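Local coordinates for protein DsbA-like disulfide oxidoreductase (Wolbachia endosymbiont of Drosophila melanogaster, PDB 6EEZ) that catalyses thiol-disulfide exchange as a homotrimeric disulfide isomerase with a DsbA-like thioredoxin fold, probably reshuffling wrongly paired cysteines in other proteins, at residues F40-C45 with N76-A81; H47-K52 with A102-K107; Y66-A71 with K95-H100; A81-L86 with Q142-S147; A85-F90 with D127-S132. All coordinates share one frame; numbering follows the deposited sequence.

Contact 1 of 5, residues F40-C45 with N76-A81; sequences FLDYSC and NASLKA
The turn leading into the thioredoxin-type CxxC active site is tied here to the first turns of helix 76-91, with Asp-42 and Ser-44 meeting Ser-78. Strand 36-41 ends just before Asp-42, and a type I turn from Asp-42 to Cys-45 delivers Cys-45, which forms the CxxC pair with Cys-48, to the N-cap of the active-site helix. Asp-42 carries its carboxylate carbon CG anti to the backbone N (chi1 -177°). Its OD1 accepts from Ser-44 N at 2.8 Å and closes an Asx turn. The same oxygen takes the hydroxyl of Ser-78, modelled very short at Ser-78 OG to Asp-42 OD1 2.4 Å, a length to be treated as doubtful. Ser-44 OG in turn donates to Ser-78 OG at 2.7 Å, so the Ser-78 hydroxyl passes one bond on while receiving another. The second carboxylate oxygen of Asp-42 is occupied by the backbone N atoms of Ile-73 and Leu-74, and both oxygens are thus engaged. A water bridges the backbones, 2.9 Å from Tyr-43 N and 3.0 Å from Ser-78 O. Further along the helix, Tyr-43 brings ring atom CD2 to 3.9 Å from Ala-81 CB.

Contact 2 of 5, residues H47-K52 with A102-K107; sequences HCKAIK and AALSHK
Lys-49, on the active-site helix 46-50, and Lys-52, at the start of helix 52-60, both meet Leu-104 near the C-terminal end of helix 96-105. Lys-49 starts with CG beside its own backbone N, continues extended past the backbone of Leu-104, with CG 3.3 Å from Leu-104 O, and bends only at its last torsion (chi4 -50°). This bend turns NZ onto the carbonyl of His-106, where it donates at 2.6 Å from NZ to O, with a C=O...N angle of 155° and the donor 20° from the carbonyl plane. Tyr-43 O accepts from the same ammonium, which therefore joins the active-site turn to the helix end. Lys-52 takes the crowded position instead, CG between the backbone N and the carbonyl carbon, and its chain slides past Leu-104 in the opposite direction. Lys-52 CB lies 3.6 Å from Leu-104 CD1, and its CE is 3.5 Å from Ser-105 OG, a hydroxyl hydrogen-bonded to His-101 O. The other methyl, Leu-104 CD2, sits 3.7 Å from Cys-48 O, beside the redox-active helix turn. Leu-104 also packs on Leu-41 of strand 36-41 and on Tyr-43, while His-106 leans on Ile-118 of helix 112-121.

Contact 3 of 5, residues Y66-A71 with K95-H100; sequences YIFRDA and KYFDFH
Phe-68, on strand 65-70 of the central sheet, meets Tyr-96, Phe-97 and His-100 of helix 96-105; the axes of segments 66-70 and 96-100 approach to 11.4 Å at 53°. The four form an aromatic cluster between sheet and helix in this DsbA-like protein. The contact with His-100 is edge-to-face: the CD1-CE1 edge of Phe-68 lies over one imidazole face, with Phe-68 CD1 3.7 Å from His-100 CE1 and the two side chains crossing at about a right angle. The remaining ring pairs are oblique. Phe-68 CD2 rests 3.6 Å from Tyr-96 CE2, and Phe-68 CZ meets the edge of Phe-97 in its plane, 3.6 Å from Phe-97 CD1. Tyr-96 carries CG anti to the backbone N (chi1 172°), on a CB that already points at the strand. The polar part is a single bond. Tyr-96 and Asp-70 reach toward each other tip to tip, and Tyr-96 OH donates to Asp-70 OD2 at 2.6 Å, on the syn side and 23° out of the carboxylate plane. Tyr-43 OH adds a weak hydrogen bond to Tyr-96 OH. Since Asp-70 is buried, the phenol proton would help stabilise negative charge on its carboxylate, while the other rings pack around Phe-68.

Contact 4 of 5, residues A81-L86 with Q142-S147; sequences AAKSAL and QMINNS
Ile-144 is the main bump on helix 137-154, and its CD1 methyl fills a hollow on helix 76-91 formed by Ala-82 and Lys-83. CD1 stands at the end of an extended branch, anti about chi2 (-180°), and lies 3.9 Å from Ala-82 CB. The small alanine makes the floor of the hollow. Its wall is the aliphatic chain of Lys-83, which crosses the isoleucine at about a right angle, with Lys-83 CG also 3.9 Å from Ile-144 CD1 and with CD and CE close behind. One turn along, the roles reverse. Leu-86 projects from helix 76-91 into the angle between Met-143 and Ile-144, crossing each obliquely. Leu-86 CD1 reaches 4.2 Å from Ile-144 CG1 and 4.1 Å from Met-143 CB. The thioether chain bends at its end (chi3 73°) and brings Met-143 CE to 3.9 Å from Leu-86 CD2, methyl against methyl. These side chains span helix segments whose axes approach to 10.9 Å at 124°. Both helices belong to the helical part of the DsbA-like thioredoxin fold, away from the CxxC pair. Leu-79 widens the patch at Ile-144, and Ile-140 does so at Leu-86. Chemically, the interface between the two segments is apolar and rests on the fit of methyls and methylenes. Its polar rim lies with Lys-83, where NZ is engaged in a salt bridge with Glu-141.

Contact 5 of 5, residues A85-F90 with D127-S132; sequences ALAVYF and DDFNDS
Ala-87 is central to this helix-helix contact in the helical part of the DsbA-like fold, meeting both Ser-132 and Phe-129 of helix 126-135. Its carbonyl oxygen accepts from the serine hydroxyl. The modelled separation, Ser-132 OG to Ala-87 O, is 2.4 Å, so short that the length is doubtful. Ser-132 holds OG anti to its backbone N (chi1 -173°), which directs it across to the other helix. The Ala-87 CB methyl lies 3.9 Å from the same OG and 4.1 Å from Phe-129 CE1. Beside it, Val-88 CG2 comes up to the phenyl edge near the ring plane, also meeting CE1 of Phe-129, at 4.2 Å. The small alanine lets the backbones come close, with the CA atoms of Ala-87 and Ser-132 5.3 Å apart and the segment axes 8.9 Å apart at 106°. In the next shell, Leu-116 and Val-119 touch Phe-129, while Phe-99 and Ile-124 touch Val-88. Asp-125 OD2 accepts from the backbone N of Asp-128 near the start of the helix. Helix 126-135 thus lies across the C-terminal part of helix 76-91, with helix 112-121 packed on Phe-129, helix 96-105 behind Val-88 and helix 137-154 reached by Leu-86 and Phe-90.

From the N terminus, strand 36-41 and its active-site turn open contact 1, which closes at the start of helix 76-91. Contact 2 opens next, at helix 46-50, and crosses contact 1 by closing at the end of helix 96-105. Contact 3 runs from strand 65-70 to that helix's beginning, lying wholly within the span of contact 2 while crossing contact 1. Contacts 4 and 5 start from overlapping parts of helix 76-91, share Ala-85 and Leu-86, follow contact 1 in series and cross contacts 2 and 3. Contact 5 closes first, at helix 126-135, then contact 4 at helix 137-154. Together they bind the CxxC region and sheet to the surrounding helices.

Contact 1 of 5, residues F40-C45 with N76-A81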
# COMPACT_ATOMS: atom_id res chain seq x y z
N PHE A 40 -3.08 -3.28 0.43
CA PHE A 40 -2.00 -4.05 1.07
C PHE A 40 -1.19 -4.78 0.02
O PHE A 40 -1.72 -5.64 -0.67
CB PHE A 40 -2.56 -5.04 2.09
CG PHE A 40 -3.24 -4.40 3.28
CD1 PHE A 40 -4.54 -3.96 3.18
CD2 PHE A 40 -2.56 -4.25 4.48
CE1 PHE A 40 -5.18 -3.39 4.27
CE2 PHE A 40 -3.17 -3.67 5.56
CZ PHE A 40 -4.50 -3.24 5.46
N LEU A 41 0.10 -4.45 -0.08
CA LEU A 41 0.96 -4.88 -1.20
C LEU A 41 2.37 -5.29 -0.75
O LEU A 41 2.93 -4.76 0.20
CB LEU A 41 1.08 -3.75 -2.24
CG LEU A 41 0.07 -3.76 -3.41
CD1 LEU A 41 -1.44 -3.41 -3.04
CD2 LEU A 41 0.56 -2.86 -4.54
N ASP A 42 2.91 -6.28 -1.46
CA ASP A 42 4.32 -6.65 -1.40
C ASP A 42 4.87 -6.31 -2.78
O ASP A 42 4.31 -6.72 -3.79
CB ASP A 42 4.50 -8.14 -1.09
CG ASP A 42 5.95 -8.54 -0.95
OD1 ASP A 42 6.76 -8.33 -1.90
OD2 ASP A 42 6.28 -9.09 0.13
N TYR A 43 5.95 -5.54 -2.82
CA TYR A 43 6.47 -5.07 -4.10
C TYR A 43 6.99 -6.19 -5.03
O TYR A 43 6.97 -6.02 -6.26
CB TYR A 43 7.57 -4.04 -3.86
CG TYR A 43 7.04 -2.72 -3.40
CD1 TYR A 43 6.10 -2.02 -4.17
CD2 TYR A 43 7.47 -2.14 -2.23
CE1 TYR A 43 5.61 -0.82 -3.75
CE2 TYR A 43 7.00 -0.93 -1.81
CZ TYR A 43 6.06 -0.27 -2.57
OH TYR A 43 5.57 0.94 -2.14
N SER A 44 7.42 -7.32 -4.47
CA SER A 44 7.96 -8.42 -5.29
C SER A 44 6.88 -9.42 -5.71
O SER A 44 7.16 -10.39 -6.40
CB SER A 44 9.06 -9.17 -4.52
OG SER A 44 9.98 -8.29 -3.89
N CYS A 45 5.64 -9.18 -5.29
CA CYS A 45 4.54 -10.09 -5.61
C CYS A 45 4.01 -9.83 -7.03
O CYS A 45 3.71 -8.70 -7.40
CB CYS A 45 3.43 -9.93 -4.54
SG CYS A 45 1.74 -9.99 -5.08
N ASN A 76 13.55 -10.87 1.91
CA ASN A 76 14.49 -9.80 2.22
C ASN A 76 14.39 -8.63 1.23
O ASN A 76 14.36 -7.46 1.64
CB ASN A 76 15.91 -10.39 2.26
CG ASN A 76 16.95 -9.37 2.62
OD1 ASN A 76 17.94 -9.20 1.90
ND2 ASN A 76 16.73 -8.66 3.72
N ALA A 77 14.32 -8.96 -0.06
CA ALA A 77 14.18 -7.97 -1.13
C ALA A 77 12.90 -7.11 -0.97
O ALA A 77 12.91 -5.92 -1.23
CB ALA A 77 14.19 -8.68 -2.49
N SER A 78 11.81 -7.73 -0.52
CA SER A 78 10.54 -7.02 -0.34
C SER A 78 10.61 -6.08 0.85
O SER A 78 10.06 -4.99 0.83
CB SER A 78 9.39 -8.00 -0.15
OG SER A 78 9.06 -8.67 -1.34
N LEU A 79 11.29 -6.52 1.90
CA LEU A 79 11.42 -5.73 3.12
C LEU A 79 12.25 -4.51 2.84
O LEU A 79 11.94 -3.43 3.32
CB LEU A 79 12.07 -6.56 4.23
CG LEU A 79 12.25 -5.88 5.59
CD1 LEU A 79 10.93 -5.38 6.14
CD2 LEU A 79 12.86 -6.84 6.58
N LYS A 80 13.31 -4.69 2.06
CA LYS A 80 14.16 -3.59 1.62
C LYS A 80 13.38 -2.56 0.81
O LYS A 80 13.47 -1.36 1.08
CB LYS A 80 15.31 -4.10 0.77
CG LYS A 80 16.40 -4.80 1.54
CD LYS A 80 17.46 -5.23 0.57
CE LYS A 80 18.66 -5.86 1.25
NZ LYS A 80 19.56 -6.41 0.21
N ALA A 81 12.63 -3.03 -0.17
CA ALA A 81 11.90 -2.12 -1.03
C ALA A 81 10.80 -1.44 -0.21
O ALA A 81 10.54 -0.25 -0.38
CB ALA A 81 11.32 -2.86 -2.23
O HOH W 1 7.35 -4.90 -0.36

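Contact 2 of 5, residues H47-K52 with A102-K107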
# COMPACT_ATOMS: atom_id res chain seq x y z
N HIS A 47 1.15 -10.46 -8.56
CA HIS A 47 -0.19 -9.88 -8.70
C HIS A 47 -0.19 -8.45 -8.21
O HIS A 47 -0.93 -7.65 -8.73
CB HIS A 47 -1.26 -10.69 -7.95
CG HIS A 47 -1.58 -11.99 -8.61
ND1 HIS A 47 -0.85 -13.13 -8.36
CD2 HIS A 47 -2.50 -12.31 -9.54
CE1 HIS A 47 -1.32 -14.12 -9.11
NE2 HIS A 47 -2.32 -13.65 -9.83
N CYS A 48 0.65 -8.13 -7.23
CA CYS A 48 0.75 -6.75 -6.76
C CYS A 48 1.31 -5.89 -7.89
O CYS A 48 0.82 -4.80 -8.15
CB CYS A 48 1.64 -6.63 -5.51
SG CYS A 48 0.88 -7.23 -3.94
N LYS A 49 2.33 -6.39 -8.58
CA LYS A 49 2.91 -5.68 -9.71
C LYS A 49 1.88 -5.45 -10.82
O LYS A 49 1.85 -4.38 -11.41
CB LYS A 49 4.12 -6.47 -10.29
CG LYS A 49 5.39 -6.46 -9.45
CD LYS A 49 6.58 -7.10 -10.20
CE LYS A 49 7.84 -7.15 -9.34
NZ LYS A 49 8.19 -5.84 -8.68
N ALA A 50 1.03 -6.44 -11.10
CA ALA A 50 0.15 -6.38 -12.26
C ALA A 50 -1.03 -5.41 -12.09
O ALA A 50 -1.60 -4.96 -13.08
CB ALA A 50 -0.37 -7.75 -12.57
N ILE A 51 -1.39 -5.08 -10.86
CA ILE A 51 -2.55 -4.21 -10.61
C ILE A 51 -2.12 -2.77 -10.39
O ILE A 51 -2.93 -1.94 -10.00
CB ILE A 51 -3.38 -4.67 -9.36
CG1 ILE A 51 -2.56 -4.63 -8.06
CG2 ILE A 51 -3.89 -6.04 -9.62
CD1 ILE A 51 -3.42 -4.77 -6.72
N LYS A 52 -0.85 -2.46 -10.65
CA LYS A 52 -0.31 -1.15 -10.33
C LYS A 52 -1.09 -0.04 -11.05
O LYS A 52 -1.26 1.06 -10.51
CB LYS A 52 1.19 -1.09 -10.68
CG LYS A 52 1.50 -1.27 -12.14
CD LYS A 52 3.01 -1.32 -12.38
CE LYS A 52 3.34 -1.41 -13.88
NZ LYS A 52 2.89 -2.72 -14.44
N ALA A 102 7.20 2.82 -9.38
CA ALA A 102 8.44 2.31 -9.96
C ALA A 102 8.81 0.96 -9.37
O ALA A 102 9.29 0.09 -10.08
CB ALA A 102 9.58 3.30 -9.74
N ALA A 103 8.58 0.76 -8.07
CA ALA A 103 8.92 -0.51 -7.45
C ALA A 103 8.05 -1.61 -8.04
O ALA A 103 8.53 -2.71 -8.35
CB ALA A 103 8.75 -0.43 -5.95
N LEU A 104 6.76 -1.32 -8.21
CA LEU A 104 5.85 -2.26 -8.86
C LEU A 104 6.22 -2.49 -10.33
O LEU A 104 5.95 -3.56 -10.88
CB LEU A 104 4.42 -1.76 -8.74
CG LEU A 104 3.85 -1.82 -7.32
CD1 LEU A 104 2.42 -1.25 -7.31
CD2 LEU A 104 3.87 -3.26 -6.73
N SER A 105 6.84 -1.49 -10.96
CA SER A 105 7.24 -1.62 -12.37
C SER A 105 8.57 -2.38 -12.52
O SER A 105 8.88 -2.92 -13.57
CB SER A 105 7.34 -0.24 -13.02
OG SER A 105 6.11 0.44 -12.91
N HIS A 106 9.34 -2.42 -11.44
CA HIS A 106 10.61 -3.13 -11.38
C HIS A 106 10.39 -4.64 -11.51
O HIS A 106 9.93 -5.28 -10.56
CB HIS A 106 11.31 -2.79 -10.06
CG HIS A 106 12.65 -3.41 -9.88
ND1 HIS A 106 12.83 -4.76 -9.74
CD2 HIS A 106 13.88 -2.85 -9.76
CE1 HIS A 106 14.12 -5.02 -9.57
NE2 HIS A 106 14.78 -3.87 -9.58
N LYS A 107 10.70 -5.20 -12.67
CA LYS A 107 10.29 -6.57 -12.98
C LYS A 107 11.11 -7.67 -12.26
O LYS A 107 10.52 -8.61 -11.70
CB LYS A 107 10.34 -6.80 -14.49
CG LYS A 107 9.97 -8.23 -14.87
CD LYS A 107 9.60 -8.38 -16.35
CE LYS A 107 9.44 -9.85 -16.75
NZ LYS A 107 10.74 -10.59 -16.67

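Contact 3 of 5, residues Y66-A71 with K95-H100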
# COMPACT_ATOMS: atom_id res chain seq x y z
N TYR A 66 -6.85 6.89 -0.96
CA TYR A 66 -6.20 5.59 -1.06
C TYR A 66 -4.98 5.56 -0.15
O TYR A 66 -3.99 6.26 -0.38
CB TYR A 66 -5.80 5.30 -2.50
CG TYR A 66 -5.38 3.85 -2.75
CD1 TYR A 66 -4.12 3.39 -2.38
CD2 TYR A 66 -6.25 2.96 -3.36
CE1 TYR A 66 -3.73 2.05 -2.61
CE2 TYR A 66 -5.88 1.65 -3.60
CZ TYR A 66 -4.63 1.20 -3.23
OH TYR A 66 -4.30 -0.10 -3.48
N ILE A 67 -5.06 4.73 0.88
CA ILE A 67 -3.96 4.55 1.83
C ILE A 67 -3.12 3.35 1.40
O ILE A 67 -3.67 2.33 0.99
CB ILE A 67 -4.50 4.36 3.25
CG1 ILE A 67 -5.31 5.58 3.65
CG2 ILE A 67 -3.38 4.09 4.25
CD1 ILE A 67 -6.03 5.44 4.95
N PHE A 68 -1.80 3.48 1.49
CA PHE A 68 -0.85 2.43 1.07
C PHE A 68 -0.27 1.73 2.28
O PHE A 68 0.40 2.37 3.11
CB PHE A 68 0.29 3.00 0.23
CG PHE A 68 -0.18 3.69 -1.03
CD1 PHE A 68 -0.47 2.96 -2.17
CD2 PHE A 68 -0.31 5.07 -1.06
CE1 PHE A 68 -0.90 3.59 -3.34
CE2 PHE A 68 -0.74 5.72 -2.24
CZ PHE A 68 -1.04 4.96 -3.37
N ARG A 69 -0.54 0.43 2.40
CA ARG A 69 0.07 -0.40 3.43
C ARG A 69 1.10 -1.34 2.87
O ARG A 69 0.79 -2.31 2.20
CB ARG A 69 -1.00 -1.19 4.16
CG ARG A 69 -1.86 -0.30 4.99
CD ARG A 69 -1.00 0.47 5.97
NE ARG A 69 -1.80 0.85 7.11
CZ ARG A 69 -1.84 0.24 8.28
NH1 ARG A 69 -1.07 -0.80 8.55
NH2 ARG A 69 -2.64 0.71 9.21
N ASP A 70 2.35 -1.01 3.16
CA ASP A 70 3.49 -1.80 2.72
C ASP A 70 3.58 -3.01 3.63
O ASP A 70 3.89 -2.87 4.81
CB ASP A 70 4.77 -0.96 2.77
CG ASP A 70 4.83 0.06 1.64
OD1 ASP A 70 4.98 -0.36 0.48
OD2 ASP A 70 4.70 1.27 1.92
N ALA A 71 3.27 -4.18 3.08
CA ALA A 71 3.18 -5.41 3.87
C ALA A 71 4.09 -6.47 3.29
O ALA A 71 3.62 -7.46 2.72
CB ALA A 71 1.76 -5.91 3.93
N LYS A 95 6.50 12.15 -3.27
CA LYS A 95 7.35 11.25 -4.04
C LYS A 95 7.06 9.78 -3.69
O LYS A 95 7.58 8.86 -4.34
CB LYS A 95 8.82 11.58 -3.80
CG LYS A 95 9.24 12.99 -4.31
CD LYS A 95 9.96 12.92 -5.63
CE LYS A 95 10.00 14.26 -6.38
NZ LYS A 95 11.40 14.71 -6.61
N TYR A 96 6.23 9.54 -2.67
CA TYR A 96 6.00 8.18 -2.23
C TYR A 96 5.34 7.37 -3.36
O TYR A 96 5.77 6.26 -3.63
CB TYR A 96 5.14 8.09 -0.97
CG TYR A 96 4.76 6.66 -0.68
CD1 TYR A 96 5.60 5.83 0.03
CD2 TYR A 96 3.59 6.12 -1.19
CE1 TYR A 96 5.28 4.52 0.25
CE2 TYR A 96 3.27 4.83 -0.98
CZ TYR A 96 4.09 4.02 -0.25
OH TYR A 96 3.72 2.71 -0.06
N PHE A 97 4.32 7.92 -4.01
CA PHE A 97 3.66 7.16 -5.06
C PHE A 97 4.61 6.85 -6.22
O PHE A 97 4.47 5.82 -6.90
CB PHE A 97 2.42 7.88 -5.60
CG PHE A 97 1.67 7.09 -6.65
CD1 PHE A 97 0.71 6.15 -6.28
CD2 PHE A 97 1.95 7.28 -8.01
CE1 PHE A 97 0.03 5.42 -7.23
CE2 PHE A 97 1.28 6.54 -8.97
CZ PHE A 97 0.32 5.61 -8.59
N ASP A 98 5.58 7.75 -6.46
CA ASP A 98 6.54 7.55 -7.54
C ASP A 98 7.48 6.40 -7.25
O ASP A 98 7.79 5.60 -8.13
CB ASP A 98 7.35 8.82 -7.78
CG ASP A 98 6.51 9.94 -8.31
OD1 ASP A 98 5.46 9.64 -8.91
OD2 ASP A 98 6.90 11.10 -8.16
N PHE A 99 7.93 6.30 -6.00
CA PHE A 99 8.72 5.16 -5.61
C PHE A 99 7.84 3.92 -5.72
O PHE A 99 8.23 2.93 -6.31
CB PHE A 99 9.27 5.30 -4.19
CG PHE A 99 10.16 4.17 -3.80
CD1 PHE A 99 11.51 4.20 -4.10
CD2 PHE A 99 9.64 3.04 -3.18
CE1 PHE A 99 12.33 3.15 -3.76
CE2 PHE A 99 10.46 1.97 -2.84
CZ PHE A 99 11.81 2.03 -3.13
N HIS A 100 6.63 4.01 -5.17
CA HIS A 100 5.67 2.92 -5.16
C HIS A 100 5.49 2.31 -6.55
O HIS A 100 5.62 1.10 -6.73
CB HIS A 100 4.32 3.42 -4.63
CG HIS A 100 3.18 2.46 -4.80
ND1 HIS A 100 2.77 1.59 -3.81
CD2 HIS A 100 2.32 2.26 -5.84
CE1 HIS A 100 1.73 0.89 -4.22
NE2 HIS A 100 1.43 1.28 -5.45

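Contact 4 of 5, residues A81-L86 with Q142-S147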
# COMPACT_ATOMS: atom_id res chain seq x y z
N ALA A 81 12.63 -3.03 -0.17
CA ALA A 81 11.90 -2.12 -1.03
C ALA A 81 10.80 -1.44 -0.21
O ALA A 81 10.54 -0.25 -0.38
CB ALA A 81 11.32 -2.86 -2.23
N ALA A 82 10.21 -2.17 0.72
CA ALA A 82 9.19 -1.58 1.58
C ALA A 82 9.81 -0.49 2.45
O ALA A 82 9.27 0.61 2.53
CB ALA A 82 8.51 -2.63 2.45
N LYS A 83 10.93 -0.80 3.09
CA LYS A 83 11.60 0.15 3.97
C LYS A 83 12.02 1.42 3.21
O LYS A 83 11.95 2.54 3.73
CB LYS A 83 12.85 -0.48 4.61
CG LYS A 83 12.59 -1.64 5.59
CD LYS A 83 12.62 -1.18 7.04
CE LYS A 83 12.46 -2.34 8.02
NZ LYS A 83 13.41 -2.24 9.17
N SER A 84 12.49 1.22 1.99
CA SER A 84 12.98 2.30 1.16
C SER A 84 11.81 3.22 0.78
O SER A 84 11.92 4.45 0.83
CB SER A 84 13.69 1.73 -0.08
OG SER A 84 14.75 0.84 0.27
N ALA A 85 10.68 2.61 0.44
CA ALA A 85 9.47 3.35 0.11
C ALA A 85 9.10 4.32 1.21
O ALA A 85 8.86 5.50 0.96
CB ALA A 85 8.33 2.40 -0.15
N LEU A 86 9.06 3.85 2.45
CA LEU A 86 8.70 4.74 3.53
C LEU A 86 9.83 5.75 3.80
O LEU A 86 9.56 6.83 4.29
CB LEU A 86 8.35 3.95 4.79
CG LEU A 86 7.03 3.21 4.70
CD1 LEU A 86 6.79 2.32 5.93
CD2 LEU A 86 5.90 4.21 4.56
N GLN A 142 8.38 0.17 12.95
CA GLN A 142 7.10 0.13 13.66
C GLN A 142 5.94 0.06 12.69
O GLN A 142 5.00 -0.73 12.90
CB GLN A 142 6.95 1.36 14.56
CG GLN A 142 5.77 1.29 15.50
CD GLN A 142 5.68 2.51 16.41
OE1 GLN A 142 5.10 3.53 16.03
NE2 GLN A 142 6.23 2.40 17.63
N MET A 143 6.00 0.86 11.63
CA MET A 143 4.90 0.92 10.67
C MET A 143 4.75 -0.39 9.91
O MET A 143 3.64 -0.81 9.61
CB MET A 143 5.09 2.07 9.68
CG MET A 143 4.85 3.46 10.27
SD MET A 143 5.33 4.81 9.15
CE MET A 143 4.02 4.71 7.94
N ILE A 144 5.87 -1.02 9.58
CA ILE A 144 5.82 -2.25 8.79
C ILE A 144 5.34 -3.40 9.68
O ILE A 144 4.56 -4.25 9.24
CB ILE A 144 7.19 -2.57 8.18
CG1 ILE A 144 7.43 -1.65 6.97
CG2 ILE A 144 7.28 -4.05 7.77
CD1 ILE A 144 8.73 -1.86 6.27
N ASN A 145 5.78 -3.41 10.93
CA ASN A 145 5.33 -4.43 11.85
C ASN A 145 3.84 -4.30 12.08
O ASN A 145 3.12 -5.31 12.13
CB ASN A 145 6.08 -4.32 13.18
CG ASN A 145 7.49 -4.85 13.09
OD1 ASN A 145 7.80 -5.67 12.22
ND2 ASN A 145 8.35 -4.40 14.00
N ASN A 146 3.36 -3.07 12.17
CA ASN A 146 1.95 -2.86 12.44
C ASN A 146 1.12 -3.30 11.26
O ASN A 146 0.06 -3.86 11.44
CB ASN A 146 1.67 -1.40 12.82
CG ASN A 146 2.05 -1.09 14.26
OD1 ASN A 146 2.22 -2.00 15.09
ND2 ASN A 146 2.17 0.18 14.58
N SER A 147 1.63 -3.12 10.04
CA SER A 147 0.91 -3.59 8.86
C SER A 147 0.92 -5.11 8.75
O SER A 147 -0.08 -5.71 8.34
CB SER A 147 1.50 -3.00 7.58
OG SER A 147 1.26 -1.62 7.49

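Contact 5 of 5, residues A85-F90 with D127-S132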
# COMPACT_ATOMS: atom_id res chain seq x y z
N ALA A 85 10.68 2.61 0.44
CA ALA A 85 9.47 3.35 0.11
C ALA A 85 9.10 4.32 1.21
O ALA A 85 8.86 5.50 0.96
CB ALA A 85 8.33 2.40 -0.15
N LEU A 86 9.06 3.85 2.45
CA LEU A 86 8.70 4.74 3.53
C LEU A 86 9.83 5.75 3.80
O LEU A 86 9.56 6.83 4.29
CB LEU A 86 8.35 3.95 4.79
CG LEU A 86 7.03 3.21 4.70
CD1 LEU A 86 6.79 2.32 5.93
CD2 LEU A 86 5.90 4.21 4.56
N ALA A 87 11.07 5.40 3.47
CA ALA A 87 12.18 6.33 3.70
C ALA A 87 12.03 7.54 2.78
O ALA A 87 12.41 8.66 3.14
CB ALA A 87 13.50 5.65 3.47
N VAL A 88 11.47 7.30 1.60
CA VAL A 88 11.11 8.36 0.66
C VAL A 88 9.92 9.18 1.18
O VAL A 88 9.92 10.41 1.12
CB VAL A 88 10.79 7.75 -0.72
CG1 VAL A 88 10.08 8.76 -1.63
CG2 VAL A 88 12.05 7.23 -1.37
N TYR A 89 8.90 8.49 1.66
CA TYR A 89 7.70 9.13 2.19
C TYR A 89 8.03 10.21 3.21
O TYR A 89 7.48 11.31 3.17
CB TYR A 89 6.80 8.07 2.83
CG TYR A 89 5.63 8.62 3.60
CD1 TYR A 89 4.51 9.12 2.96
CD2 TYR A 89 5.63 8.59 4.99
CE1 TYR A 89 3.43 9.60 3.67
CE2 TYR A 89 4.54 9.06 5.72
CZ TYR A 89 3.44 9.56 5.05
OH TYR A 89 2.37 10.04 5.78
N PHE A 90 8.93 9.89 4.13
CA PHE A 90 9.23 10.81 5.20
C PHE A 90 10.10 11.97 4.76
O PHE A 90 10.10 13.02 5.41
CB PHE A 90 9.88 10.05 6.35
CG PHE A 90 8.90 9.28 7.18
CD1 PHE A 90 7.99 9.94 8.01
CD2 PHE A 90 8.84 7.90 7.10
CE1 PHE A 90 7.07 9.23 8.77
CE2 PHE A 90 7.92 7.18 7.87
CZ PHE A 90 7.03 7.84 8.69
N ASP A 127 22.07 10.95 -0.60
CA ASP A 127 22.42 11.29 0.78
C ASP A 127 21.19 11.64 1.63
O ASP A 127 21.12 11.29 2.81
CB ASP A 127 23.43 12.44 0.80
CG ASP A 127 24.85 11.97 0.62
OD1 ASP A 127 25.26 11.05 1.35
OD2 ASP A 127 25.54 12.51 -0.27
N ASP A 128 20.23 12.33 1.02
CA ASP A 128 18.96 12.55 1.69
C ASP A 128 18.28 11.20 1.94
O ASP A 128 17.58 11.02 2.95
CB ASP A 128 18.05 13.44 0.84
CG ASP A 128 18.50 14.88 0.83
OD1 ASP A 128 18.90 15.39 1.90
OD2 ASP A 128 18.45 15.51 -0.25
N PHE A 129 18.49 10.26 1.03
CA PHE A 129 17.83 8.97 1.11
C PHE A 129 18.48 8.13 2.20
O PHE A 129 17.78 7.49 2.98
CB PHE A 129 17.89 8.24 -0.24
CG PHE A 129 17.36 6.82 -0.19
CD1 PHE A 129 16.00 6.56 -0.18
CD2 PHE A 129 18.24 5.75 -0.17
CE1 PHE A 129 15.52 5.26 -0.13
CE2 PHE A 129 17.77 4.44 -0.13
CZ PHE A 129 16.41 4.19 -0.10
N ASN A 130 19.80 8.15 2.28
CA ASN A 130 20.50 7.38 3.30
C ASN A 130 20.20 7.92 4.70
O ASN A 130 20.04 7.14 5.64
CB ASN A 130 22.01 7.38 3.05
CG ASN A 130 22.41 6.52 1.85
OD1 ASN A 130 21.63 5.69 1.39
ND2 ASN A 130 23.62 6.71 1.35
N ASP A 131 20.11 9.24 4.84
CA ASP A 131 19.84 9.84 6.15
C ASP A 131 18.40 9.52 6.59
O ASP A 131 18.12 9.43 7.78
CB ASP A 131 20.05 11.36 6.13
CG ASP A 131 21.50 11.77 5.79
OD1 ASP A 131 22.46 11.13 6.27
OD2 ASP A 131 21.66 12.75 5.04
N SER A 132 17.50 9.36 5.63
CA SER A 132 16.10 9.07 5.94
C SER A 132 15.95 7.64 6.48
O SER A 132 15.24 7.41 7.46
CB SER A 132 15.23 9.28 4.70
OG SER A 132 13.84 9.17 5.00